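Fucoxanthin chlorophyll a/c-binding protein Lhcq3 (Chaetoceros gracilis, PDB 6L4U) probably harvests light for a photosystem, holding chlorophylls a and c and carotenoids close together so that excitation energy can be passed on. Local coordinates at residues L48-A51 / D52-S55; Q168-E171 / L172-R176; A189-P192 / G193-P196. All blocks are in the same frame, centred on the assembly; numbering follows the deposited sequence.

Interaction 1 (L48-A51 / D52-S55); sequences LNLA and DSGS. With LMT (dodecyl-beta-D-maltoside), chain B.
Asn-49 reaches over the turn toward Asp-52, and its side chain can be followed outward. CB faces the inner sugar of the detergent dodecyl-beta-D-maltoside, 4.0 Å from its O3'. With CG swung opposite the backbone N (chi1 -160°), the amide is carried toward Asp-52. CG and OD1 still lie near O3' of that sugar, which is the nearest neighbour of OD1 at 3.7 Å; next to OD1 comes Asp-52 CB. ND2 stops 3.7 Å short of Asp-52 OD2, too far for a hydrogen bond. Amide and carboxylate stand nearly perpendicular, 85° apart. Asparagine also suits the backbone, whose phi and psi are both positive, as in a left-handed helix. A valine here would probably strain that conformation and leave the Asp-52 carboxylate without its polar neighbour.

The firmer bond within the turn is made by the hydroxyl of Ser-53, which donates to the backbone oxygen of Leu-50 (OG to O, 2.6 Å); the Ser-53 amide adds a weak bond, N to O 3.3 Å. The small serine can bend OG back because chi1, 57°, sets it between its own N and carbonyl carbon. Asn-49 O is approached very closely by O3' of the maltoside, and O2B of the outer sugar donates to Asp-52 O at 2.5 Å, so the detergent bridges the turn; it is also hydrogen-bonded to the chain of another protein. Asp-46 accepts from the Ala-51 amide, while Leu-50 rests on a chlorophyll a and a carotenoid. Such a turn is a lead-in to a helix: Ser-55 is the N-cap of helix 56-85, and its amide bonds to Thr-58 OG1, one half of a capping box.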
loop_
_atom_site.group_PDB
_atom_site.type_symbol
_atom_site.label_atom_id
_atom_site.label_comp_id
_atom_site.label_asym_id
_atom_site.label_seq_id
_atom_site.Cartn_x
_atom_site.Cartn_y
_atom_site.Cartn_z
ATOM N N LEU X 48 45.363 30.883 67.612
ATOM C CA LEU X 48 44.569 29.781 67.087
ATOM C C LEU X 48 45.346 28.891 66.131
ATOM O O LEU X 48 44.763 27.934 65.613
ATOM C CB LEU X 48 43.321 30.319 66.387
ATOM C CG LEU X 48 42.264 30.970 67.279
ATOM C CD1 LEU X 48 40.996 31.226 66.493
ATOM C CD2 LEU X 48 41.970 30.104 68.489
ATOM N N ASN X 49 46.631 29.195 65.903
ATOM C CA ASN X 49 47.541 28.437 65.035
ATOM C C ASN X 49 46.991 28.329 63.613
ATOM O O ASN X 49 47.023 27.273 62.978
ATOM C CB ASN X 49 47.862 27.060 65.625
ATOM C CG ASN X 49 49.131 26.461 65.048
ATOM O OD1 ASN X 49 49.220 25.254 64.830
ATOM N ND2 ASN X 49 50.116 27.309 64.788
ATOM N N LEU X 50 46.474 29.448 63.112
ATOM C CA LEU X 50 45.905 29.487 61.773
ATOM C C LEU X 50 46.954 29.413 60.673
ATOM O O LEU X 50 46.597 29.130 59.525
ATOM C CB LEU X 50 45.069 30.756 61.599
ATOM C CG LEU X 50 43.712 30.771 62.302
ATOM C CD1 LEU X 50 42.999 32.089 62.081
ATOM C CD2 LEU X 50 42.856 29.626 61.812
ATOM N N ALA X 51 48.227 29.664 60.987
ATOM C CA ALA X 51 49.281 29.624 59.978
ATOM C C ALA X 51 49.574 28.210 59.510
ATOM O O ALA X 51 50.013 28.018 58.371
ATOM C CB ALA X 51 50.554 30.269 60.520
ATOM N N ASP X 52 49.338 27.220 60.359
ATOM C CA ASP X 52 49.540 25.829 59.998
ATOM C C ASP X 52 48.242 25.112 59.659
ATOM O O ASP X 52 48.250 23.886 59.519
ATOM C CB ASP X 52 50.262 25.098 61.131
ATOM C CG ASP X 52 51.700 25.540 61.276
ATOM O OD1 ASP X 52 52.305 25.927 60.254
ATOM O OD2 ASP X 52 52.227 25.507 62.408
ATOM N N SER X 53 47.134 25.844 59.521
ATOM C CA SER X 53 45.884 25.227 59.097
ATOM C C SER X 53 45.928 24.803 57.638
ATOM O O SER X 53 45.193 23.893 57.245
ATOM C CB SER X 53 44.717 26.184 59.327
ATOM O OG SER X 53 44.922 27.408 58.651
ATOM N N GLY X 54 46.776 25.434 56.838
ATOM C CA GLY X 54 47.036 25.035 55.476
ATOM C C GLY X 54 48.520 24.810 55.268
ATOM O O GLY X 54 49.275 24.568 56.209
ATOM N N SER X 55 48.928 24.890 54.016
ATOM C CA SER X 55 50.319 24.717 53.649
ATOM C C SER X 55 51.026 26.067 53.646
ATOM O O SER X 55 50.518 27.064 54.167
ATOM C CB SER X 55 50.414 24.028 52.294
ATOM O OG SER X 55 49.595 24.683 51.345
HETATM C C1B LMT B . 47.056 21.897 62.613
HETATM C C2B LMT B . 47.649 21.154 61.413
HETATM C C3B LMT B . 47.298 19.670 61.453
HETATM C C4B LMT B . 47.692 19.059 62.789
HETATM C C5B LMT B . 46.978 19.823 63.897
HETATM C C6B LMT B . 47.296 19.255 65.273
HETATM O O1B LMT B . 45.650 22.093 62.430
HETATM O O2B LMT B . 47.156 21.719 60.194
HETATM O O3B LMT B . 47.976 18.986 60.395
HETATM O "O4'" LMT B . 47.310 17.682 62.825
HETATM O O5B LMT B . 47.338 21.209 63.843
HETATM O O6B LMT B . 46.220 19.562 66.165
HETATM C "C1'" LMT B . 42.811 24.836 63.883
HETATM C "C2'" LMT B . 44.171 25.426 63.527
HETATM C "C3'" LMT B . 45.008 24.456 62.700
HETATM C "C4'" LMT B . 45.058 23.052 63.314
HETATM C "C5'" LMT B . 43.629 22.603 63.619
HETATM C "C6'" LMT B . 43.578 21.237 64.280
HETATM O "O1'" LMT B . 42.159 25.727 64.789
HETATM O "O2'" LMT B . 43.999 26.641 62.794
HETATM O "O3'" LMT B . 46.306 25.049 62.577
HETATM O "O5'" LMT B . 43.014 23.557 64.486
HETATM O "O6'" LMT B . 42.213 20.833 64.417
HETATM C C1 LMT B . 41.325 25.057 65.730
HETATM C C2 LMT B . 40.508 26.056 66.536
HETATM C C3 LMT B . 39.209 26.424 65.831
HETATM C C4 LMT B . 38.131 26.743 66.861
HETATM C C5 LMT B . 36.790 27.046 66.203
HETATM C C6 LMT B . 35.713 27.268 67.256
HETATM C C7 LMT B . 34.448 27.843 66.638
HETATM C C8 LMT B . 33.445 28.249 67.710
HETATM C C9 LMT B . 32.181 28.825 67.085
HETATM C C10 LMT B . 32.495 30.042 66.222
HETATM C C11 LMT B . 31.318 30.434 65.335
HETATM C C12 LMT B . 30.084 30.754 66.150
#

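Interaction 2 (Q168-E171 / L172-R176); sequences QDSE and LNNGR. With CLA (chlorophyll a), chain C.
Asn-173 folds its side chain back over the carbonyl of Asp-169, one helical turn earlier. Its ND2 donates to Asp-169 O at 2.6 Å along a nearly straight line, 168° at the hydrogen, with the acceptor in the plane of the amide. The backbone N of Asn-173 binds the same oxygen from the opposite face of its carbonyl plane, so two bonds grip one acceptor. CG is set beside its own N (chi1 -81°), which turns the amide back along the helix.

Asn-174 behaves similarly toward Ser-170: its N bonds to Ser-170 O at 3.2 Å, and its ND2 comes implausibly close to that oxygen, so the side-chain bond is of doubtful length. Its other amide atom, OD1, is a ligand of the magnesium of a chlorophyll c1.

Glu-171 and Asn-174, three residues apart on helix 161-190, followed by Gly-175 and Arg-176, form the ExxNGR pigment-binding signature of the light-harvesting family. Glu-171 is extended across the face of a chlorophyll a: its CG lies 3.5 Å from the ring nitrogen NB, and OE1 binds the magnesium at 2.4 Å. Its OE2 is paired with Arg-71 of helix 56-85, an ion pair likely to stabilise the buried carboxylate. Leu-172 lays its aliphatic chain against Glu-66 and Leu-67 of that helix, while Ser-170 OG bonds to the keto oxygen OBD of another chlorophyll a.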
loop_
_atom_site.group_PDB
_atom_site.type_symbol
_atom_site.label_atom_id
_atom_site.label_comp_id
_atom_site.label_asym_id
_atom_site.label_seq_id
_atom_site.Cartn_x
_atom_site.Cartn_y
_atom_site.Cartn_z
ATOM N N GLN X 168 57.674 47.603 55.939
ATOM C CA GLN X 168 56.624 46.601 55.794
ATOM C C GLN X 168 55.927 46.323 57.115
ATOM O O GLN X 168 54.735 45.996 57.122
ATOM C CB GLN X 168 57.191 45.297 55.238
ATOM C CG GLN X 168 57.132 45.182 53.732
ATOM C CD GLN X 168 57.919 43.998 53.224
ATOM O OE1 GLN X 168 58.829 43.513 53.892
ATOM N NE2 GLN X 168 57.575 43.525 52.035
ATOM N N ASP X 169 56.646 46.439 58.234
ATOM C CA ASP X 169 56.011 46.251 59.531
ATOM C C ASP X 169 55.094 47.415 59.854
ATOM O O ASP X 169 54.033 47.223 60.453
ATOM C CB ASP X 169 57.057 46.106 60.629
ATOM C CG ASP X 169 58.057 45.031 60.331
ATOM O OD1 ASP X 169 57.763 44.183 59.471
ATOM O OD2 ASP X 169 59.139 45.031 60.950
ATOM N N SER X 170 55.488 48.623 59.469
ATOM C CA SER X 170 54.637 49.777 59.688
ATOM C C SER X 170 53.486 49.845 58.698
ATOM O O SER X 170 52.484 50.501 58.989
ATOM C CB SER X 170 55.462 51.059 59.619
ATOM O OG SER X 170 54.629 52.190 59.775
ATOM N N GLU X 171 53.602 49.192 57.538
ATOM C CA GLU X 171 52.447 49.071 56.655
ATOM C C GLU X 171 51.409 48.137 57.251
ATOM O O GLU X 171 50.212 48.447 57.253
ATOM C CB GLU X 171 52.869 48.574 55.271
ATOM C CG GLU X 171 51.690 48.392 54.320
ATOM C CD GLU X 171 52.047 48.487 52.848
ATOM O OE1 GLU X 171 53.181 48.859 52.504
ATOM O OE2 GLU X 171 51.171 48.193 52.015
ATOM N N LEU X 172 51.856 46.999 57.782
ATOM C CA LEU X 172 50.928 46.023 58.335
ATOM C C LEU X 172 50.316 46.513 59.639
ATOM O O LEU X 172 49.109 46.366 59.845
ATOM C CB LEU X 172 51.637 44.686 58.533
ATOM C CG LEU X 172 51.877 43.911 57.235
ATOM C CD1 LEU X 172 52.569 42.593 57.506
ATOM C CD2 LEU X 172 50.571 43.687 56.498
ATOM N N ASN X 173 51.125 47.117 60.517
ATOM C CA ASN X 173 50.615 47.593 61.802
ATOM C C ASN X 173 49.633 48.744 61.624
ATOM O O ASN X 173 48.637 48.830 62.349
ATOM C CB ASN X 173 51.766 48.019 62.707
ATOM C CG ASN X 173 52.419 46.852 63.405
ATOM O OD1 ASN X 173 51.974 46.423 64.466
ATOM N ND2 ASN X 173 53.484 46.332 62.815
ATOM N N ASN X 174 49.892 49.635 60.666
ATOM C CA ASN X 174 48.903 50.658 60.353
ATOM C C ASN X 174 47.718 50.061 59.616
ATOM O O ASN X 174 46.611 50.601 59.680
ATOM C CB ASN X 174 49.533 51.785 59.537
ATOM C CG ASN X 174 50.470 52.645 60.360
ATOM O OD1 ASN X 174 50.099 53.727 60.817
ATOM N ND2 ASN X 174 51.688 52.163 60.562
ATOM N N GLY X 175 47.928 48.945 58.920
ATOM C CA GLY X 175 46.804 48.229 58.350
ATOM C C GLY X 175 45.971 47.532 59.405
ATOM O O GLY X 175 44.739 47.557 59.344
ATOM N N ARG X 176 46.633 46.911 60.392
ATOM C CA ARG X 176 45.932 46.232 61.479
ATOM C C ARG X 176 45.091 47.201 62.297
ATOM O O ARG X 176 44.002 46.851 62.761
ATOM C CB ARG X 176 46.929 45.537 62.405
ATOM C CG ARG X 176 47.659 44.335 61.858
ATOM C CD ARG X 176 48.898 44.129 62.704
ATOM N NE ARG X 176 49.910 43.299 62.072
ATOM C CZ ARG X 176 50.298 42.106 62.512
ATOM N NH1 ARG X 176 49.741 41.533 63.601
ATOM N NH2 ARG X 176 51.240 41.465 61.833
HETATM MG MG CLA C . 52.606 50.729 51.202
HETATM C CHA CLA C . 54.873 49.833 48.748
HETATM C CHB CLA C . 55.202 51.127 53.312
HETATM C CHC CLA C . 50.399 52.049 53.399
HETATM C CHD CLA C . 49.985 50.794 48.597
HETATM N NA CLA C . 54.668 50.570 51.059
HETATM C C1A CLA C . 55.411 50.131 50.116
HETATM C C2A CLA C . 56.875 49.962 50.429
HETATM C C3A CLA C . 56.908 50.311 51.889
HETATM C C4A CLA C . 55.493 50.699 52.092
HETATM C CMA CLA C . 57.078 48.980 52.602
HETATM C CAA CLA C . 57.689 51.083 49.777
HETATM C CBA CLA C . 59.142 51.144 50.235
HETATM C CGA CLA C . 59.713 52.478 49.816
HETATM O O1A CLA C . 60.167 53.254 50.638
HETATM O O2A CLA C . 59.722 52.848 48.414
HETATM N NB CLA C . 52.782 51.490 53.079
HETATM C C1B CLA C . 53.887 51.544 53.800
HETATM C C2B CLA C . 53.715 52.056 55.165
HETATM C C3B CLA C . 52.266 52.341 55.219
HETATM C C4B CLA C . 51.797 51.952 53.855
HETATM C CMB CLA C . 54.790 52.211 56.190
HETATM C CAB CLA C . 51.487 52.889 56.358
HETATM C CBB CLA C . 50.693 53.936 56.242
HETATM N NC CLA C . 50.634 51.292 51.011
HETATM C C1C CLA C . 49.922 51.808 52.027
HETATM C C2C CLA C . 48.522 52.151 51.675
HETATM C C3C CLA C . 48.414 51.782 50.265
HETATM C C4C CLA C . 49.766 51.262 49.971
HETATM C CMC CLA C . 47.440 52.733 52.521
HETATM C CAC CLA C . 47.216 51.902 49.364
HETATM C CBC CLA C . 47.303 53.250 48.690
HETATM N ND CLA C . 52.386 50.474 49.204
HETATM C C1D CLA C . 51.340 50.404 48.237
HETATM C C2D CLA C . 51.730 49.922 46.903
HETATM C C3D CLA C . 53.178 49.691 47.133
HETATM C C4D CLA C . 53.451 50.035 48.442
HETATM C CMD CLA C . 51.001 49.681 45.622
HETATM C CAD CLA C . 54.448 49.253 46.518
HETATM O OBD CLA C . 54.585 48.862 45.316
HETATM C CBD CLA C . 55.528 49.313 47.515
HETATM C CGD CLA C . 56.048 47.922 47.715
HETATM O O1D CLA C . 56.722 47.384 46.858
HETATM O O2D CLA C . 55.782 47.199 48.944
HETATM C CED CLA C . 56.660 46.151 49.346
HETATM C C1 CLA C . 59.894 54.207 48.022
#

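Interaction 3 (A189-P192 / G193-P196); sequences ANIP and GSVP. With KC1 (Chlorophyll c1), chain D.
Ser-194 works at both ends: its hydroxyl OG donates to Ile-191 O at 3.0 Å, while its own carbonyl O binds the magnesium of a chlorophyll c1 at 1.9 Å. The metal thus takes a backbone oxygen as its axial ligand, and needs no histidine, glutamate or asparagine here. The hydroxyl approaches from above the plane of the Ile-191 carbonyl, 37° out of it, and lies also within a weak bond of Ser-187 OG. A second, weak link runs from Ser-194 N to the same Ile-191 O, at 3.4 Å.

This weak amide bond closes a type II beta turn from Ile-191 to Ser-194, just beyond the end of helix 161-190. Pro-192 and Gly-193 fill the two central places, as this turn favours: the ring of proline fixes the phi of the first, and the positive phi of the second (89°) would drive any CB into the preceding carbonyl oxygen, so that glycine fits and bulkier residues do not. The turn carries the chain out of the helix and presents the Ser-194 carbonyl to the pigment.

Around this polar centre the packing is aliphatic. Ile-191 directs CG2 opposite its backbone N, bringing it to 3.3 Å from Ser-194 OG and 3.8 Å from the ester methyl CED of the chlorophyll. Pro-192 O, 3.4 Å from the same methyl carbon CED, accepts a hydrogen bond from a dodecyl maltoside. Over the macrocycle, on the face that carries the ligating oxygen, Ser-194 CB stands 3.5 Å from the ring nitrogen ND, and Pro-196 lays its CD 3.6 Å above C1B. Val-195 and Pro-196 also touch a fucoxanthin.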
loop_
_atom_site.group_PDB
_atom_site.type_symbol
_atom_site.label_atom_id
_atom_site.label_comp_id
_atom_site.label_asym_id
_atom_site.label_seq_id
_atom_site.Cartn_x
_atom_site.Cartn_y
_atom_site.Cartn_z
ATOM N N ALA X 189 28.221 54.023 63.276
ATOM C CA ALA X 189 27.253 54.696 62.419
ATOM C C ALA X 189 25.873 54.062 62.478
ATOM O O ALA X 189 24.892 54.714 62.108
ATOM C CB ALA X 189 27.748 54.709 60.973
ATOM N N ASN X 190 25.768 52.817 62.934
ATOM C CA ASN X 190 24.485 52.130 63.007
ATOM C C ASN X 190 24.082 51.744 64.418
ATOM O O ASN X 190 22.891 51.748 64.732
ATOM C CB ASN X 190 24.506 50.876 62.126
ATOM C CG ASN X 190 24.947 51.173 60.707
ATOM O OD1 ASN X 190 26.022 50.759 60.280
ATOM N ND2 ASN X 190 24.117 51.900 59.969
ATOM N N ILE X 191 25.036 51.413 65.281
ATOM C CA ILE X 191 24.713 51.038 66.655
ATOM C C ILE X 191 25.384 52.049 67.577
ATOM O O ILE X 191 26.584 51.927 67.860
ATOM C CB ILE X 191 25.142 49.596 66.978
ATOM C CG1 ILE X 191 24.479 48.589 66.032
ATOM C CG2 ILE X 191 24.733 49.231 68.388
ATOM C CD1 ILE X 191 25.341 48.135 64.858
ATOM N N PRO X 192 24.658 53.066 68.047
ATOM C CA PRO X 192 25.288 54.136 68.837
ATOM C C PRO X 192 25.701 53.655 70.220
ATOM O O PRO X 192 24.957 52.944 70.897
ATOM C CB PRO X 192 24.191 55.205 68.922
ATOM C CG PRO X 192 23.260 54.886 67.788
ATOM C CD PRO X 192 23.269 53.397 67.693
ATOM N N GLY X 193 26.897 54.060 70.638
ATOM C CA GLY X 193 27.462 53.618 71.892
ATOM C C GLY X 193 28.283 52.352 71.809
ATOM O O GLY X 193 28.697 51.835 72.854
ATOM N N SER X 194 28.523 51.835 70.601
ATOM C CA SER X 194 29.359 50.650 70.444
ATOM C C SER X 194 30.810 50.954 70.775
ATOM O O SER X 194 31.512 50.123 71.361
ATOM C CB SER X 194 29.243 50.121 69.019
ATOM O OG SER X 194 27.990 49.503 68.811
ATOM N N VAL X 195 31.275 52.141 70.408
ATOM C CA VAL X 195 32.603 52.625 70.755
ATOM C C VAL X 195 32.430 53.885 71.606
ATOM O O VAL X 195 31.624 54.764 71.262
ATOM C CB VAL X 195 33.463 52.860 69.503
ATOM C CG1 VAL X 195 32.743 53.704 68.465
ATOM C CG2 VAL X 195 34.788 53.495 69.866
ATOM N N PRO X 196 33.094 53.981 72.762
ATOM C CA PRO X 196 32.853 55.128 73.652
ATOM C C PRO X 196 33.432 56.440 73.153
ATOM O O PRO X 196 33.055 57.494 73.676
ATOM C CB PRO X 196 33.516 54.697 74.967
ATOM C CG PRO X 196 34.512 53.663 74.570
ATOM C CD PRO X 196 33.904 52.939 73.414
HETATM N NB KC1 D . 33.970 49.147 72.247
HETATM N ND KC1 D . 30.845 47.341 70.409
HETATM C C1A KC1 D . 30.114 47.986 73.459
HETATM C C1B KC1 D . 34.136 49.384 73.542
HETATM C C1C KC1 D . 34.510 48.432 69.316
HETATM C C1D KC1 D . 30.520 46.846 69.101
HETATM C C2A KC1 D . 29.677 48.264 74.886
HETATM C C2B KC1 D . 35.519 49.702 73.969
HETATM C C2C KC1 D . 35.022 48.126 67.962
HETATM C C2D KC1 D . 29.146 46.322 68.925
HETATM C C3A KC1 D . 30.923 48.901 75.466
HETATM C C3B KC1 D . 36.248 49.640 72.685
HETATM C C3C KC1 D . 33.876 47.473 67.311
HETATM C C3D KC1 D . 28.629 46.549 70.300
HETATM C C4A KC1 D . 31.819 48.829 74.287
HETATM C C4B KC1 D . 35.178 49.294 71.695
HETATM C C4C KC1 D . 32.844 47.485 68.381
HETATM C C4D KC1 D . 29.644 47.109 71.059
HETATM C CAA KC1 D . 29.405 46.994 75.712
HETATM C CAB KC1 D . 37.703 49.877 72.479
HETATM C CAC KC1 D . 33.785 46.928 65.909
HETATM C CAD KC1 D . 27.451 46.389 71.173
HETATM C CBA KC1 D . 29.355 47.189 77.232
HETATM C CBB KC1 D . 38.221 50.529 71.457
HETATM C CBC KC1 D . 34.117 45.459 66.023
HETATM C CBD KC1 D . 27.775 46.902 72.519
HETATM C CED KC1 D . 25.312 49.818 72.072
HETATM C CGA KC1 D . 28.296 48.171 77.697
HETATM C CGD KC1 D . 26.835 48.021 72.832
HETATM C CHA KC1 D . 29.191 47.368 72.438
HETATM C CHB KC1 D . 33.037 49.313 74.500
HETATM C CHC KC1 D . 35.411 49.106 70.257
HETATM C CHD KC1 D . 31.534 46.889 68.053
HETATM C CMA KC1 D . 30.651 50.375 75.739
HETATM C CMB KC1 D . 36.034 50.011 75.346
HETATM C CMC KC1 D . 36.380 48.414 67.394
HETATM C CMD KC1 D . 28.336 45.714 67.812
HETATM N NA KC1 D . 31.322 48.312 73.163
HETATM N NC KC1 D . 33.245 48.050 69.547
HETATM O O1A KC1 D . 28.432 48.760 78.757
HETATM O O1D KC1 D . 26.428 48.176 73.968
HETATM O O2A KC1 D . 27.110 48.446 76.903
HETATM O O2D KC1 D . 26.374 48.915 71.788
HETATM O OBD KC1 D . 26.329 45.899 70.803
HETATM MG MG KC1 D . 32.295 48.425 71.334
#

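How the interactions relate
Interaction 2 is the buried contact of the three, its centre about 11 Å from the centre of the chain, whereas interaction 1 lies at the surface and interaction 3 is partly buried. Interactions 2 and 3 share helix 161-190, one along its length and the other at its end, with centres about 26 Å apart; interaction 1 leads into helix 56-85, against which interaction 2 packs. Chemistry follows place: inside, charged and amide side chains serve the pigments; at the helix end a backbone carbonyl does so; at the surface the main chain meets detergent sugars and a neighbouring protein. None of the three touches another directly.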